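Local coordinates for protein-glutamine gamma-glutamyltransferase 2 (Pagrus major, PDB 1G0D), which probably cross-links proteins in a calcium-dependent manner by joining peptide-bound glutamine to lysine or other primary amines, and probably also binds GTP, at residues L473-K478 against V561-D566; E493-G498 against H535-E540; D501-L506 against S529-A534. One frame throughout, in Å; residues are numbered along the deposited sequence.

Interaction 1: L473-K478 against V561-D566; sequences LQLSIK and VKALLD
The carbonyl oxygen Val-561 O lies 3.5 Å from the methyl CD1 of Ile-477. Ala-563 O is likewise met by a methyl, CD2 of Leu-475. No hydrogen bond crosses between 473-478 and 561-566. The two segments pack through side chains, with strand axes 7.9 Å apart and running nearly antiparallel at 162°. They belong to different sheets that face each other in the first of the two C-terminal beta domains (usually called beta-barrels) of transglutaminases. Every second residue of each strand points at the other sheet. CG of Leu-475 is anti to the backbone N (chi1 -152°), which carries the branch toward 561-566. Its CD2 lies 3.3 Å from CB of Leu-565, a close carbon contact, and 4.0 Å from CB of Ala-563. Leu-473 and Leu-565 cross at about a right angle, with CG of Leu-473 3.5 Å from CD1 of Leu-565. At the far end CG2 of Ile-477 sits 4.1 Å from CG1 of Val-561. Ser-476, Ile-477 and Lys-478 are assigned to the GTP site by similarity, and Val-561 also touches Ile-580 of that predicted site.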
ATOM      1  N   LEU A 473     -29.948 -23.077 -17.166  1.00 36.31           N
ATOM      2  CA  LEU A 473     -30.244 -21.813 -16.531  1.00 36.24           C
ATOM      3  C   LEU A 473     -28.962 -21.022 -16.248  1.00 36.24           C
ATOM      4  O   LEU A 473     -27.955 -21.589 -15.826  1.00 37.92           O
ATOM      5  CB  LEU A 473     -31.017 -22.063 -15.242  1.00 35.32           C
ATOM      6  CG  LEU A 473     -32.557 -21.937 -15.241  1.00 38.56           C
ATOM      7  CD1 LEU A 473     -33.119 -21.871 -16.644  1.00 33.48           C
ATOM      8  CD2 LEU A 473     -33.151 -23.134 -14.496  1.00 41.12           C
ATOM      9  N   GLN A 474     -29.004 -19.714 -16.485  1.00 35.11           N
ATOM     10  CA  GLN A 474     -27.854 -18.853 -16.246  1.00 36.67           C
ATOM     11  C   GLN A 474     -28.313 -17.581 -15.570  1.00 34.88           C
ATOM     12  O   GLN A 474     -29.069 -16.800 -16.133  1.00 37.77           O
ATOM     13  CB  GLN A 474     -27.151 -18.520 -17.559  1.00 43.31           C
ATOM     14  CG  GLN A 474     -26.732 -19.748 -18.371  1.00 52.50           C
ATOM     15  CD  GLN A 474     -25.667 -20.605 -17.673  1.00 58.47           C
ATOM     16  OE1 GLN A 474     -25.415 -21.754 -18.065  1.00 59.31           O
ATOM     17  NE2 GLN A 474     -25.040 -20.048 -16.635  1.00 62.48           N
ATOM     18  N   LEU A 475     -27.836 -17.374 -14.351  1.00 33.00           N
ATOM     19  CA  LEU A 475     -28.220 -16.217 -13.546  1.00 30.00           C
ATOM     20  C   LEU A 475     -27.158 -15.134 -13.631  1.00 29.09           C
ATOM     21  O   LEU A 475     -25.978 -15.434 -13.653  1.00 29.65           O
ATOM     22  CB  LEU A 475     -28.408 -16.671 -12.086  1.00 27.70           C
ATOM     23  CG  LEU A 475     -29.361 -15.973 -11.106  1.00 28.72           C
ATOM     24  CD1 LEU A 475     -30.672 -15.571 -11.750  1.00 28.48           C
ATOM     25  CD2 LEU A 475     -29.610 -16.909  -9.948  1.00 27.48           C
ATOM     26  N   SER A 476     -27.580 -13.874 -13.677  1.00 27.88           N
ATOM     27  CA  SER A 476     -26.646 -12.760 -13.756  1.00 27.90           C
ATOM     28  C   SER A 476     -27.304 -11.478 -13.267  1.00 26.37           C
ATOM     29  O   SER A 476     -28.499 -11.321 -13.452  1.00 29.62           O
ATOM     30  CB  SER A 476     -26.175 -12.578 -15.203  1.00 31.64           C
ATOM     31  OG  SER A 476     -27.170 -11.965 -16.014  1.00 37.62           O
ATOM     32  N   ILE A 477     -26.536 -10.585 -12.639  1.00 23.93           N
ATOM     33  CA  ILE A 477     -27.045  -9.305 -12.125  1.00 25.56           C
ATOM     34  C   ILE A 477     -26.399  -8.194 -12.916  1.00 25.87           C
ATOM     35  O   ILE A 477     -25.219  -8.289 -13.236  1.00 29.49           O
ATOM     36  CB  ILE A 477     -26.703  -9.118 -10.619  1.00 25.34           C
ATOM     37  CG1 ILE A 477     -27.390 -10.209  -9.807  1.00 25.33           C
ATOM     38  CG2 ILE A 477     -27.182  -7.783 -10.115  1.00 19.57           C
ATOM     39  CD1 ILE A 477     -26.673 -10.543  -8.552  1.00 29.13           C
ATOM     40  N   LYS A 478     -27.148  -7.141 -13.228  1.00 25.00           N
ATOM     41  CA  LYS A 478     -26.585  -6.057 -14.023  1.00 26.89           C
ATOM     42  C   LYS A 478     -27.027  -4.693 -13.575  1.00 26.00           C
ATOM     43  O   LYS A 478     -28.120  -4.535 -13.078  1.00 31.95           O
ATOM     44  CB  LYS A 478     -26.962  -6.230 -15.488  1.00 35.84           C
ATOM     45  CG  LYS A 478     -27.944  -7.361 -15.770  1.00 45.73           C
ATOM     46  CD  LYS A 478     -27.731  -7.945 -17.163  1.00 53.37           C
ATOM     47  CE  LYS A 478     -28.988  -8.675 -17.645  1.00 60.01           C
ATOM     48  NZ  LYS A 478     -28.825  -9.233 -19.028  1.00 66.45           N
ATOM     49  N   VAL A 561     -25.888  -7.242  -4.024  1.00 22.43           N
ATOM     50  CA  VAL A 561     -27.114  -7.859  -4.514  1.00 20.19           C
ATOM     51  C   VAL A 561     -26.841  -9.336  -4.734  1.00 20.68           C
ATOM     52  O   VAL A 561     -25.782  -9.690  -5.247  1.00 21.10           O
ATOM     53  CB  VAL A 561     -27.546  -7.240  -5.845  1.00 22.59           C
ATOM     54  CG1 VAL A 561     -28.810  -7.921  -6.362  1.00 20.59           C
ATOM     55  CG2 VAL A 561     -27.770  -5.750  -5.656  1.00 21.79           C
ATOM     56  N   LYS A 562     -27.768 -10.194  -4.313  1.00 19.29           N
ATOM     57  CA  LYS A 562     -27.632 -11.650  -4.478  1.00 18.43           C
ATOM     58  C   LYS A 562     -28.864 -12.250  -5.133  1.00 17.25           C
ATOM     59  O   LYS A 562     -29.969 -11.771  -4.962  1.00 18.34           O
ATOM     60  CB  LYS A 562     -27.424 -12.333  -3.131  1.00 14.09           C
ATOM     61  CG  LYS A 562     -26.271 -11.766  -2.348  1.00 18.23           C
ATOM     62  CD  LYS A 562     -26.075 -12.553  -1.058  1.00 20.20           C
ATOM     63  CE  LYS A 562     -24.871 -12.081  -0.271  1.00 19.94           C
ATOM     64  NZ  LYS A 562     -24.526 -13.089   0.758  1.00 21.60           N
ATOM     65  N   ALA A 563     -28.692 -13.302  -5.896  1.00 15.42           N
ATOM     66  CA  ALA A 563     -29.858 -13.880  -6.522  1.00 20.04           C
ATOM     67  C   ALA A 563     -29.688 -15.372  -6.416  1.00 24.26           C
ATOM     68  O   ALA A 563     -28.588 -15.889  -6.601  1.00 24.96           O
ATOM     69  CB  ALA A 563     -29.958 -13.452  -7.980  1.00 16.62           C
ATOM     70  N   LEU A 564     -30.768 -16.054  -6.063  1.00 26.80           N
ATOM     71  CA  LEU A 564     -30.753 -17.510  -5.927  1.00 30.70           C
ATOM     72  C   LEU A 564     -31.764 -17.981  -6.944  1.00 34.33           C
ATOM     73  O   LEU A 564     -32.811 -17.365  -7.115  1.00 38.70           O
ATOM     74  CB  LEU A 564     -31.223 -17.913  -4.530  1.00 29.09           C
ATOM     75  CG  LEU A 564     -30.631 -19.102  -3.791  1.00 29.52           C
ATOM     76  CD1 LEU A 564     -31.621 -20.222  -3.818  1.00 25.05           C
ATOM     77  CD2 LEU A 564     -29.301 -19.509  -4.376  1.00 29.79           C
ATOM     78  N   LEU A 565     -31.468 -19.059  -7.638  1.00 36.25           N
ATOM     79  CA  LEU A 565     -32.403 -19.561  -8.626  1.00 37.38           C
ATOM     80  C   LEU A 565     -32.531 -21.013  -8.294  1.00 41.54           C
ATOM     81  O   LEU A 565     -31.662 -21.779  -8.673  1.00 43.84           O
ATOM     82  CB  LEU A 565     -31.811 -19.432 -10.023  1.00 36.96           C
ATOM     83  CG  LEU A 565     -32.623 -19.108 -11.276  1.00 36.96           C
ATOM     84  CD1 LEU A 565     -32.672 -20.324 -12.165  1.00 35.87           C
ATOM     85  CD2 LEU A 565     -33.997 -18.656 -10.907  1.00 36.26           C
ATOM     86  N   ASP A 566     -33.556 -21.418  -7.558  1.00 47.07           N
ATOM     87  CA  ASP A 566     -33.620 -22.832  -7.312  1.00 56.49           C
ATOM     88  C   ASP A 566     -34.103 -23.487  -8.571  1.00 63.18           C
ATOM     89  O   ASP A 566     -35.288 -23.466  -8.932  1.00 63.68           O
ATOM     90  CB  ASP A 566     -34.491 -23.204  -6.140  1.00 58.66           C
ATOM     91  CG  ASP A 566     -33.883 -24.342  -5.350  1.00 62.55           C
ATOM     92  OD1 ASP A 566     -33.887 -24.272  -4.094  1.00 66.58           O
ATOM     93  OD2 ASP A 566     -33.381 -25.294  -6.007  1.00 57.92           O
TER

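Interaction 2: E493-G498 against H535-E540; sequences EVKNEG and HKAHKE
Val-494 and His-538 form an antiparallel hydrogen-bonded pair. Val-494 N gives a nearly straight bond to His-538 O at 2.9 Å, and His-538 N returns a more bent one to Val-494 O. Asn-496 N bonds to Lys-536 O at 3.1 Å. His-535 N bonds to Gly-498 O. The same oxygen lies 3.1 Å above the plane of the His-535 ring, offset toward the rim.

Glu-493, Lys-495 and Lys-539 share one face. CG of Glu-493 is anti to the backbone N (chi1 165°) and the chain is extended beyond it, running beside Lys-539 and pointing the same way. OE1 of Glu-493 comes within 3.0 Å of the methylene CE of Lys-539, but NZ of Lys-539 stays 4.2 Å from OE1, beyond a salt bridge. The other oxygen, OE2, makes a salt bridge on its anti side with NZ of Lys-495 at 3.0 Å. It forms a second salt bridge, with Lys-478 NZ of the adjacent strand 473-479. An alanine in place of Glu-493 would probably leave the ammonium groups of Lys-495 and Lys-478 without their shared carboxylate and lose the contacts of OE1 along CD and CE of Lys-539.

On the same face CG of Lys-495 meets CB of Ala-537 at 3.5 Å.

Strand 488-496 is the middle one of a three-stranded antiparallel sheet, between 473-479 and 536-544. On the face of Val-494 and His-538, Val-494 touches Leu-475, and His-538 packs on Val-530 and Val-532 of strand 525-532. ND2 of Asn-496 hydrogen-bonds to Val-532 O, on the facing sheet, and to Arg-500 O, in the loop that follows.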
ATOM      1  N   GLU A 493     -31.131 -11.264 -14.487  1.00 29.15           N
ATOM      2  CA  GLU A 493     -31.593 -11.997 -15.632  1.00 25.52           C
ATOM      3  C   GLU A 493     -31.268 -13.464 -15.570  1.00 27.14           C
ATOM      4  O   GLU A 493     -30.143 -13.852 -15.307  1.00 29.60           O
ATOM      5  CB  GLU A 493     -31.003 -11.386 -16.890  1.00 28.19           C
ATOM      6  CG  GLU A 493     -31.117 -12.274 -18.109  1.00 34.66           C
ATOM      7  CD  GLU A 493     -30.595 -11.617 -19.374  1.00 39.14           C
ATOM      8  OE1 GLU A 493     -31.421 -11.056 -20.133  1.00 38.89           O
ATOM      9  OE2 GLU A 493     -29.361 -11.673 -19.608  1.00 44.11           O
ATOM     10  N   VAL A 494     -32.285 -14.282 -15.807  1.00 28.63           N
ATOM     11  CA  VAL A 494     -32.165 -15.735 -15.819  1.00 25.21           C
ATOM     12  C   VAL A 494     -32.193 -16.147 -17.287  1.00 25.18           C
ATOM     13  O   VAL A 494     -33.166 -15.883 -17.971  1.00 25.24           O
ATOM     14  CB  VAL A 494     -33.384 -16.389 -15.118  1.00 21.56           C
ATOM     15  CG1 VAL A 494     -33.197 -17.881 -15.107  1.00 19.34           C
ATOM     16  CG2 VAL A 494     -33.581 -15.815 -13.706  1.00 13.37           C
ATOM     17  N   LYS A 495     -31.139 -16.770 -17.789  1.00 26.75           N
ATOM     18  CA  LYS A 495     -31.129 -17.163 -19.193  1.00 27.64           C
ATOM     19  C   LYS A 495     -31.278 -18.643 -19.291  1.00 26.42           C
ATOM     20  O   LYS A 495     -30.428 -19.384 -18.834  1.00 29.83           O
ATOM     21  CB  LYS A 495     -29.801 -16.794 -19.901  1.00 33.97           C
ATOM     22  CG  LYS A 495     -29.732 -15.398 -20.589  1.00 41.67           C
ATOM     23  CD  LYS A 495     -28.359 -14.686 -20.420  1.00 42.96           C
ATOM     24  CE  LYS A 495     -27.748 -14.869 -18.984  1.00 48.84           C
ATOM     25  NZ  LYS A 495     -28.112 -13.855 -17.931  1.00 36.73           N
ATOM     26  N   ASN A 496     -32.354 -19.089 -19.894  1.00 26.57           N
ATOM     27  CA  ASN A 496     -32.521 -20.510 -20.064  1.00 27.74           C
ATOM     28  C   ASN A 496     -31.952 -20.860 -21.432  1.00 28.87           C
ATOM     29  O   ASN A 496     -32.592 -20.620 -22.437  1.00 33.73           O
ATOM     30  CB  ASN A 496     -34.011 -20.892 -19.988  1.00 20.77           C
ATOM     31  CG  ASN A 496     -34.240 -22.369 -20.226  1.00 20.16           C
ATOM     32  OD1 ASN A 496     -33.302 -23.123 -20.496  1.00 23.00           O
ATOM     33  ND2 ASN A 496     -35.491 -22.796 -20.134  1.00 22.74           N
ATOM     34  N   GLU A 497     -30.743 -21.377 -21.508  1.00 30.56           N
ATOM     35  CA  GLU A 497     -30.275 -21.757 -22.828  1.00 38.45           C
ATOM     36  C   GLU A 497     -30.408 -23.266 -22.961  1.00 37.40           C
ATOM     37  O   GLU A 497     -29.458 -23.973 -23.305  1.00 38.84           O
ATOM     38  CB  GLU A 497     -28.829 -21.335 -23.083  1.00 46.17           C
ATOM     39  CG  GLU A 497     -28.355 -20.153 -22.292  1.00 57.19           C
ATOM     40  CD  GLU A 497     -27.251 -20.566 -21.347  1.00 66.80           C
ATOM     41  OE1 GLU A 497     -26.132 -20.003 -21.428  1.00 71.32           O
ATOM     42  OE2 GLU A 497     -27.508 -21.477 -20.525  1.00 71.75           O
ATOM     43  N   GLY A 498     -31.611 -23.740 -22.670  1.00 37.52           N
ATOM     44  CA  GLY A 498     -31.912 -25.150 -22.753  1.00 36.61           C
ATOM     45  C   GLY A 498     -33.051 -25.325 -23.735  1.00 39.55           C
ATOM     46  O   GLY A 498     -33.656 -24.346 -24.177  1.00 38.59           O
ATOM     47  N   HIS A 535     -34.335 -21.286 -24.750  1.00 34.32           N
ATOM     48  CA  HIS A 535     -33.617 -20.243 -25.445  1.00 34.32           C
ATOM     49  C   HIS A 535     -34.195 -18.865 -25.348  1.00 35.91           C
ATOM     50  O   HIS A 535     -34.121 -18.099 -26.296  1.00 42.79           O
ATOM     51  CB  HIS A 535     -33.452 -20.642 -26.883  1.00 29.86           C
ATOM     52  CG  HIS A 535     -33.106 -22.076 -27.035  1.00 28.63           C
ATOM     53  ND1 HIS A 535     -33.906 -22.967 -27.715  1.00 35.19           N
ATOM     54  CD2 HIS A 535     -32.059 -22.791 -26.571  1.00 31.15           C
ATOM     55  CE1 HIS A 535     -33.363 -24.170 -27.665  1.00 34.55           C
ATOM     56  NE2 HIS A 535     -32.240 -24.091 -26.976  1.00 34.12           N
ATOM     57  N   LYS A 536     -34.761 -18.543 -24.199  1.00 36.24           N
ATOM     58  CA  LYS A 536     -35.298 -17.219 -23.977  1.00 36.72           C
ATOM     59  C   LYS A 536     -34.778 -16.822 -22.610  1.00 36.33           C
ATOM     60  O   LYS A 536     -34.289 -17.670 -21.889  1.00 36.21           O
ATOM     61  CB  LYS A 536     -36.816 -17.268 -24.002  1.00 43.90           C
ATOM     62  CG  LYS A 536     -37.448 -16.411 -25.119  1.00 54.17           C
ATOM     63  CD  LYS A 536     -36.963 -16.794 -26.538  1.00 56.86           C
ATOM     64  CE  LYS A 536     -37.591 -15.891 -27.611  1.00 57.44           C
ATOM     65  NZ  LYS A 536     -37.579 -16.513 -28.976  1.00 61.02           N
ATOM     66  N   ALA A 537     -34.869 -15.548 -22.250  1.00 39.77           N
ATOM     67  CA  ALA A 537     -34.364 -15.091 -20.946  1.00 43.28           C
ATOM     68  C   ALA A 537     -35.325 -14.183 -20.196  1.00 44.17           C
ATOM     69  O   ALA A 537     -35.833 -13.215 -20.762  1.00 48.00           O
ATOM     70  CB  ALA A 537     -33.018 -14.360 -21.116  1.00 44.48           C
ATOM     71  N   HIS A 538     -35.545 -14.479 -18.920  1.00 42.24           N
ATOM     72  CA  HIS A 538     -36.438 -13.673 -18.086  1.00 40.26           C
ATOM     73  C   HIS A 538     -35.668 -12.606 -17.305  1.00 38.51           C
ATOM     74  O   HIS A 538     -34.713 -12.907 -16.601  1.00 38.55           O
ATOM     75  CB  HIS A 538     -37.206 -14.584 -17.107  1.00 42.40           C
ATOM     76  CG  HIS A 538     -37.907 -13.850 -16.007  1.00 44.07           C
ATOM     77  ND1 HIS A 538     -39.203 -13.390 -16.123  1.00 47.12           N
ATOM     78  CD2 HIS A 538     -37.496 -13.491 -14.769  1.00 48.88           C
ATOM     79  CE1 HIS A 538     -39.556 -12.775 -15.010  1.00 47.29           C
ATOM     80  NE2 HIS A 538     -38.540 -12.826 -14.168  1.00 49.07           N
ATOM     81  N   LYS A 539     -36.097 -11.359 -17.431  1.00 38.00           N
ATOM     82  CA  LYS A 539     -35.453 -10.264 -16.725  1.00 42.32           C
ATOM     83  C   LYS A 539     -36.344  -9.653 -15.648  1.00 42.21           C
ATOM     84  O   LYS A 539     -37.425  -9.148 -15.941  1.00 43.99           O
ATOM     85  CB  LYS A 539     -35.056  -9.160 -17.694  1.00 45.60           C
ATOM     86  CG  LYS A 539     -33.976  -9.542 -18.687  1.00 53.87           C
ATOM     87  CD  LYS A 539     -33.347  -8.274 -19.261  1.00 61.74           C
ATOM     88  CE  LYS A 539     -32.807  -8.462 -20.679  1.00 64.64           C
ATOM     89  NZ  LYS A 539     -32.458  -7.153 -21.331  1.00 66.19           N
ATOM     90  N   GLU A 540     -35.884  -9.700 -14.400  1.00 41.22           N
ATOM     91  CA  GLU A 540     -36.615  -9.122 -13.281  1.00 39.20           C
ATOM     92  C   GLU A 540     -35.833  -7.926 -12.793  1.00 36.17           C
ATOM     93  O   GLU A 540     -34.605  -7.896 -12.871  1.00 35.11           O
ATOM     94  CB  GLU A 540     -36.760 -10.123 -12.138  1.00 42.95           C
ATOM     95  CG  GLU A 540     -38.064 -10.890 -12.157  1.00 52.53           C
ATOM     96  CD  GLU A 540     -39.173 -10.173 -11.427  1.00 56.93           C
ATOM     97  OE1 GLU A 540     -39.893  -9.396 -12.086  1.00 58.88           O
ATOM     98  OE2 GLU A 540     -39.321 -10.384 -10.202  1.00 59.63           O
TER

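Interaction 3: D501-L506 against S529-A534; sequences DAHAQL and SVTVPA
Ala-504 and Val-530 sit in the tight middle of this contact. They are an antiparallel hydrogen-bonded pair, with Ala-504 N to Val-530 O at 2.7 Å and Val-530 N to Ala-504 O at 2.8 Å. Ala-502 and Val-532 form a second such pair. Between them His-503 and Thr-531 are a non-hydrogen-bonded pair whose CA atoms are only 3.9 Å apart. The side chains of Ala-502, Ala-504, Val-530 and Val-532 share the inner face.

The other face is more exposed. Here His-503 and Thr-531 lie side by side, and ND1 of His-503 and OG1 of Thr-531 share a hydrogen bond of 2.8 Å. OG1 is anti to the backbone N (chi1 -174°), which turns the hydroxyl to the ring edge of His-503. The ends are looser. NE2 of Gln-505 makes only a weak bond to OG of Ser-529. At the opposite end Asp-501 OD1 takes a weak, long bond from Ala-534 N at 3.4 Å.

The strands are the two arms of a beta hairpin. Strand 525-532 is outermost in its sheet, and 502-513 is flanked on its other side by 558-566. From the inner face, Val-530 and Val-532 meet His-538 of the facing sheet, and Ala-502 meets Leu-473.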
ATOM      1  N   ASP A 501     -38.829 -25.883 -21.470  1.00 40.11           N
ATOM      2  CA  ASP A 501     -39.223 -24.792 -20.566  1.00 37.56           C
ATOM      3  C   ASP A 501     -38.824 -25.079 -19.136  1.00 36.76           C
ATOM      4  O   ASP A 501     -38.886 -26.219 -18.699  1.00 37.97           O
ATOM      5  CB  ASP A 501     -40.722 -24.607 -20.616  1.00 42.70           C
ATOM      6  CG  ASP A 501     -41.130 -23.597 -21.631  1.00 47.32           C
ATOM      7  OD1 ASP A 501     -40.454 -23.525 -22.683  1.00 48.08           O
ATOM      8  OD2 ASP A 501     -42.114 -22.870 -21.374  1.00 51.51           O
ATOM      9  N   ALA A 502     -38.449 -24.045 -18.390  1.00 35.19           N
ATOM     10  CA  ALA A 502     -37.991 -24.256 -17.030  1.00 31.50           C
ATOM     11  C   ALA A 502     -38.635 -23.343 -16.049  1.00 34.68           C
ATOM     12  O   ALA A 502     -38.585 -22.129 -16.182  1.00 38.33           O
ATOM     13  CB  ALA A 502     -36.525 -24.077 -16.967  1.00 29.97           C
ATOM     14  N   HIS A 503     -39.233 -23.933 -15.039  1.00 38.18           N
ATOM     15  CA  HIS A 503     -39.899 -23.153 -14.017  1.00 42.73           C
ATOM     16  C   HIS A 503     -39.041 -23.218 -12.757  1.00 42.23           C
ATOM     17  O   HIS A 503     -38.657 -24.298 -12.321  1.00 43.23           O
ATOM     18  CB  HIS A 503     -41.305 -23.732 -13.755  1.00 51.38           C
ATOM     19  CG  HIS A 503     -41.800 -24.672 -14.825  1.00 54.57           C
ATOM     20  ND1 HIS A 503     -42.422 -24.231 -15.976  1.00 54.25           N
ATOM     21  CD2 HIS A 503     -41.809 -26.026 -14.894  1.00 55.98           C
ATOM     22  CE1 HIS A 503     -42.793 -25.268 -16.703  1.00 57.48           C
ATOM     23  NE2 HIS A 503     -42.432 -26.371 -16.069  1.00 56.63           N
ATOM     24  N   ALA A 504     -38.726 -22.070 -12.174  1.00 41.18           N
ATOM     25  CA  ALA A 504     -37.895 -22.064 -10.979  1.00 41.24           C
ATOM     26  C   ALA A 504     -38.282 -20.950  -9.999  1.00 41.40           C
ATOM     27  O   ALA A 504     -39.140 -20.107 -10.281  1.00 41.75           O
ATOM     28  CB  ALA A 504     -36.410 -21.958 -11.376  1.00 39.23           C
ATOM     29  N   GLN A 505     -37.670 -20.976  -8.825  1.00 39.83           N
ATOM     30  CA  GLN A 505     -37.969 -19.985  -7.811  1.00 39.01           C
ATOM     31  C   GLN A 505     -36.807 -19.037  -7.750  1.00 37.39           C
ATOM     32  O   GLN A 505     -35.676 -19.449  -7.509  1.00 37.34           O
ATOM     33  CB  GLN A 505     -38.149 -20.664  -6.455  1.00 44.37           C
ATOM     34  CG  GLN A 505     -38.989 -19.876  -5.452  1.00 50.70           C
ATOM     35  CD  GLN A 505     -40.468 -19.932  -5.766  1.00 52.02           C
ATOM     36  OE1 GLN A 505     -40.981 -20.964  -6.219  1.00 49.86           O
ATOM     37  NE2 GLN A 505     -41.166 -18.819  -5.532  1.00 52.70           N
ATOM     38  N   LEU A 506     -37.098 -17.762  -7.927  1.00 33.55           N
ATOM     39  CA  LEU A 506     -36.078 -16.745  -7.954  1.00 30.82           C
ATOM     40  C   LEU A 506     -36.081 -15.819  -6.744  1.00 31.29           C
ATOM     41  O   LEU A 506     -36.912 -14.920  -6.637  1.00 33.13           O
ATOM     42  CB  LEU A 506     -36.276 -15.940  -9.234  1.00 29.65           C
ATOM     43  CG  LEU A 506     -35.247 -15.032  -9.907  1.00 31.30           C
ATOM     44  CD1 LEU A 506     -35.734 -13.593  -9.843  1.00 31.72           C
ATOM     45  CD2 LEU A 506     -33.899 -15.187  -9.281  1.00 30.87           C
ATOM     46  N   SER A 529     -41.694 -16.320  -8.727  1.00 45.57           N
ATOM     47  CA  SER A 529     -41.799 -17.633  -9.330  1.00 47.21           C
ATOM     48  C   SER A 529     -41.617 -17.337 -10.797  1.00 45.38           C
ATOM     49  O   SER A 529     -42.223 -16.412 -11.355  1.00 45.84           O
ATOM     50  CB  SER A 529     -43.150 -18.276  -9.060  1.00 51.26           C
ATOM     51  OG  SER A 529     -43.024 -19.214  -8.000  1.00 55.99           O
ATOM     52  N   VAL A 530     -40.777 -18.134 -11.424  1.00 43.30           N
ATOM     53  CA  VAL A 530     -40.440 -17.887 -12.796  1.00 41.71           C
ATOM     54  C   VAL A 530     -40.572 -19.101 -13.706  1.00 42.85           C
ATOM     55  O   VAL A 530     -40.367 -20.247 -13.269  1.00 42.22           O
ATOM     56  CB  VAL A 530     -38.973 -17.311 -12.803  1.00 40.20           C
ATOM     57  CG1 VAL A 530     -38.012 -18.195 -13.563  1.00 37.34           C
ATOM     58  CG2 VAL A 530     -38.977 -15.926 -13.337  1.00 43.77           C
ATOM     59  N   THR A 531     -40.998 -18.862 -14.946  1.00 42.68           N
ATOM     60  CA  THR A 531     -41.007 -19.941 -15.940  1.00 44.26           C
ATOM     61  C   THR A 531     -40.380 -19.300 -17.153  1.00 41.13           C
ATOM     62  O   THR A 531     -40.960 -18.417 -17.789  1.00 45.25           O
ATOM     63  CB  THR A 531     -42.401 -20.523 -16.309  1.00 46.78           C
ATOM     64  OG1 THR A 531     -42.201 -21.662 -17.173  1.00 45.45           O
ATOM     65  CG2 THR A 531     -43.283 -19.476 -16.994  1.00 47.36           C
ATOM     66  N   VAL A 532     -39.149 -19.694 -17.423  1.00 35.13           N
ATOM     67  CA  VAL A 532     -38.447 -19.140 -18.532  1.00 31.01           C
ATOM     68  C   VAL A 532     -38.330 -20.209 -19.586  1.00 29.89           C
ATOM     69  O   VAL A 532     -37.864 -21.310 -19.346  1.00 30.12           O
ATOM     70  CB  VAL A 532     -37.096 -18.634 -18.097  1.00 31.33           C
ATOM     71  CG1 VAL A 532     -36.459 -17.879 -19.248  1.00 33.66           C
ATOM     72  CG2 VAL A 532     -37.267 -17.721 -16.897  1.00 30.90           C
ATOM     73  N   PRO A 533     -38.791 -19.888 -20.782  1.00 26.68           N
ATOM     74  CA  PRO A 533     -38.815 -20.733 -21.964  1.00 25.93           C
ATOM     75  C   PRO A 533     -37.480 -21.018 -22.592  1.00 30.41           C
ATOM     76  O   PRO A 533     -36.546 -20.230 -22.466  1.00 37.11           O
ATOM     77  CB  PRO A 533     -39.718 -19.976 -22.919  1.00 26.96           C
ATOM     78  CG  PRO A 533     -40.304 -18.827 -22.101  1.00 24.77           C
ATOM     79  CD  PRO A 533     -39.367 -18.558 -21.031  1.00 26.37           C
ATOM     80  N   ALA A 534     -37.407 -22.136 -23.308  1.00 29.72           N
ATOM     81  CA  ALA A 534     -36.182 -22.529 -23.961  1.00 28.42           C
ATOM     82  C   ALA A 534     -35.651 -21.354 -24.725  1.00 32.06           C
ATOM     83  O   ALA A 534     -36.406 -20.538 -25.274  1.00 35.49           O
ATOM     84  CB  ALA A 534     -36.428 -23.681 -24.909  1.00 29.61           C
TER

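Overall arrangement
Along the chain interaction 3 is nested inside interaction 2, and both lie inside the loop closed by interaction 1. All three belong to one beta domain. Interaction 2 joins strands within one sheet, interaction 3 joins strands within the other, and interaction 1 packs the two sheets together. Their centres are 8 to 12 Å apart. A probable backbone hydrogen bond, Lys-495 N to Gln-474 O at 2.7 Å, joins interactions 1 and 2. Another, Asp-566 N to Gln-505 O at 2.9 Å, joins interactions 1 and 3. Interaction 1 carries part of the predicted GTP site, and the side chain of Val-532 in interaction 3 is about 11 Å from that of Ser-476. None of the three contains the catalytic Cys-272, His-332 or Asp-355.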